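Local coordinates for p-47 protein (Clostridium botulinum, PDB 6EKT), which may be part of a progenitor toxin complex that protects botulinum neurotoxin in the host gut, and resembles tubular lipid-binding (TULIP) proteins in structure, at residues 199-202 against 207-210. Numbering follows the deposited sequence.
Sequences YSPT and GYLF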
ATOM      1  N   TYR A 199      -7.946   4.019  11.934  1.00 27.07           N
ATOM      2  CA  TYR A 199      -7.545   2.818  12.672  1.00 27.62           C
ATOM      3  C   TYR A 199      -6.837   3.186  13.966  1.00 29.62           C
ATOM      4  O   TYR A 199      -5.946   4.039  13.952  1.00 29.86           O
ATOM      5  CB  TYR A 199      -6.606   1.950  11.798  1.00 26.90           C
ATOM      6  CG  TYR A 199      -6.038   0.713  12.480  1.00 26.90           C
ATOM      7  CD1 TYR A 199      -4.831   0.780  13.201  1.00 27.60           C
ATOM      8  CD2 TYR A 199      -6.687  -0.530  12.390  1.00 26.78           C
ATOM      9  CE1 TYR A 199      -4.290  -0.341  13.818  1.00 28.56           C
ATOM     10  CE2 TYR A 199      -6.153  -1.665  13.017  1.00 27.45           C
ATOM     11  CZ  TYR A 199      -4.952  -1.562  13.727  1.00 28.47           C
ATOM     12  OH  TYR A 199      -4.399  -2.668  14.341  1.00 29.71           O
ATOM     13  N   SER A 200      -7.208   2.511  15.060  1.00 32.37           N
ATOM     14  CA  SER A 200      -6.577   2.683  16.385  1.00 34.77           C
ATOM     15  C   SER A 200      -5.660   1.504  16.744  1.00 37.56           C
ATOM     16  O   SER A 200      -6.145   0.394  16.971  1.00 37.89           O
ATOM     17  CB  SER A 200      -7.643   2.880  17.471  1.00 38.20           C
ATOM     18  OG  SER A 200      -8.435   4.041  17.216  1.00 39.29           O
ATOM     19  N   PRO A 201      -4.328   1.730  16.785  1.00 40.00           N
ATOM     20  CA  PRO A 201      -3.371   0.653  17.109  1.00 42.43           C
ATOM     21  C   PRO A 201      -3.360   0.294  18.595  1.00 45.32           C
ATOM     22  O   PRO A 201      -3.767   1.116  19.432  1.00 45.95           O
ATOM     23  CB  PRO A 201      -2.021   1.234  16.678  1.00 42.42           C
ATOM     24  CG  PRO A 201      -2.207   2.711  16.770  1.00 42.29           C
ATOM     25  CD  PRO A 201      -3.640   2.982  16.418  1.00 40.71           C
ATOM     26  N   THR A 202      -2.906  -0.921  18.907  1.00 47.76           N
ATOM     27  CA  THR A 202      -2.877  -1.437  20.298  1.00 51.99           C
ATOM     28  C   THR A 202      -1.996  -0.625  21.262  1.00 55.18           C
ATOM     29  O   THR A 202      -1.055   0.059  20.846  1.00 58.72           O
ATOM     30  CB  THR A 202      -2.428  -2.908  20.351  1.00 52.27           C
ATOM     31  OG1 THR A 202      -1.182  -3.040  19.653  1.00 52.77           O
ATOM     32  CG2 THR A 202      -3.472  -3.824  19.704  1.00 51.07           C
ATOM     33  N   GLY A 207      -2.587   7.064  16.174  1.00 35.92           N
ATOM     34  CA  GLY A 207      -3.722   6.632  15.348  1.00 33.14           C
ATOM     35  C   GLY A 207      -3.351   6.744  13.880  1.00 32.10           C
ATOM     36  O   GLY A 207      -2.459   7.541  13.518  1.00 32.30           O
ATOM     37  N   TYR A 208      -4.000   5.927  13.044  1.00 29.91           N
ATOM     38  CA  TYR A 208      -3.669   5.834  11.611  1.00 28.39           C
ATOM     39  C   TYR A 208      -4.842   6.206  10.700  1.00 26.82           C
ATOM     40  O   TYR A 208      -5.984   5.773  10.928  1.00 26.78           O
ATOM     41  CB  TYR A 208      -3.157   4.415  11.249  1.00 28.11           C
ATOM     42  CG  TYR A 208      -2.031   3.835  12.111  1.00 28.89           C
ATOM     43  CD1 TYR A 208      -1.040   4.652  12.678  1.00 30.38           C
ATOM     44  CD2 TYR A 208      -1.932   2.449  12.318  1.00 28.89           C
ATOM     45  CE1 TYR A 208      -0.006   4.116  13.448  1.00 30.76           C
ATOM     46  CE2 TYR A 208      -0.902   1.901  13.088  1.00 29.56           C
ATOM     47  CZ  TYR A 208       0.054   2.750  13.657  1.00 31.06           C
ATOM     48  OH  TYR A 208       1.087   2.244  14.410  1.00 32.32           O
ATOM     49  N   LEU A 209      -4.559   7.032   9.695  1.00 26.05           N
ATOM     50  CA  LEU A 209      -5.512   7.314   8.616  1.00 25.09           C
ATOM     51  C   LEU A 209      -5.118   6.426   7.456  1.00 24.33           C
ATOM     52  O   LEU A 209      -3.919   6.379   7.073  1.00 25.67           O
ATOM     53  CB  LEU A 209      -5.463   8.785   8.162  1.00 26.15           C
ATOM     54  CG  LEU A 209      -6.138   9.868   9.044  1.00 26.53           C
ATOM     55  CD1 LEU A 209      -5.287  10.155  10.259  1.00 27.51           C
ATOM     56  CD2 LEU A 209      -6.332  11.166   8.267  1.00 27.70           C
ATOM     57  N   PHE A 210      -6.097   5.714   6.901  1.00 22.62           N
ATOM     58  CA  PHE A 210      -5.854   4.797   5.785  1.00 22.35           C
ATOM     59  C   PHE A 210      -6.736   5.119   4.603  1.00 22.44           C
ATOM     60  O   PHE A 210      -7.879   5.537   4.782  1.00 22.78           O
ATOM     61  CB  PHE A 210      -6.098   3.340   6.211  1.00 22.37           C
ATOM     62  CG  PHE A 210      -4.981   2.741   7.015  1.00 22.42           C
ATOM     63  CD1 PHE A 210      -3.761   2.427   6.410  1.00 22.98           C
ATOM     64  CD2 PHE A 210      -5.156   2.445   8.370  1.00 22.99           C
ATOM     65  CE1 PHE A 210      -2.719   1.862   7.152  1.00 23.90           C
ATOM     66  CE2 PHE A 210      -4.131   1.869   9.123  1.00 23.10           C
ATOM     67  CZ  PHE A 210      -2.907   1.578   8.516  1.00 23.82           C
TER
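Tyr-199 and Tyr-208 lay their phenol rings alongside one another on one face of the sheet, pointing the same way. The planes are nearly parallel (7°), yet the rings meet rim to rim and neither covers the other, which leaves the centroids 5.8 Å apart; the closest approach is CD1 of Tyr-199 to CD2 of Tyr-208, at 3.5 Å. Pro-201 supplies what the tyrosine pair lacks, a contact over a ring face: its CG sits 4.1 Å from the centroid of the Tyr-208 ring in a CH-pi interaction, displaced toward the rim, while its CB touches Tyr-208 CE2 at 3.8 Å. With its CG anti to the backbone N (chi1 176°), Tyr-199 turns its ring beside its own carbonyl and alongside Tyr-208. CB of Tyr-199 meets the edge of the Phe-210 ring, 3.6 Å from CE2 and in the plane of the ring. Pro-201 CD also packs on CA of Gly-207.

Outward from this apolar cluster, the backbones of Tyr-199 and Tyr-208 form an antiparallel hydrogen-bonded pair. Tyr-199 N donates to Tyr-208 O at 2.8 Å, and Tyr-208 N returns a straighter bond to Tyr-199 O at 2.9 Å (N-H...O 170°).

The pair closes the end of a beta hairpin between strands 193-199 and 208-214, the former an outermost strand of its antiparallel sheet within this chain. Val-227 touches both Tyr-199 and Phe-210, and on the other side of strand 208-214 Leu-209 hydrogen-bonds through its backbone to Cys-33 of strand 29-34.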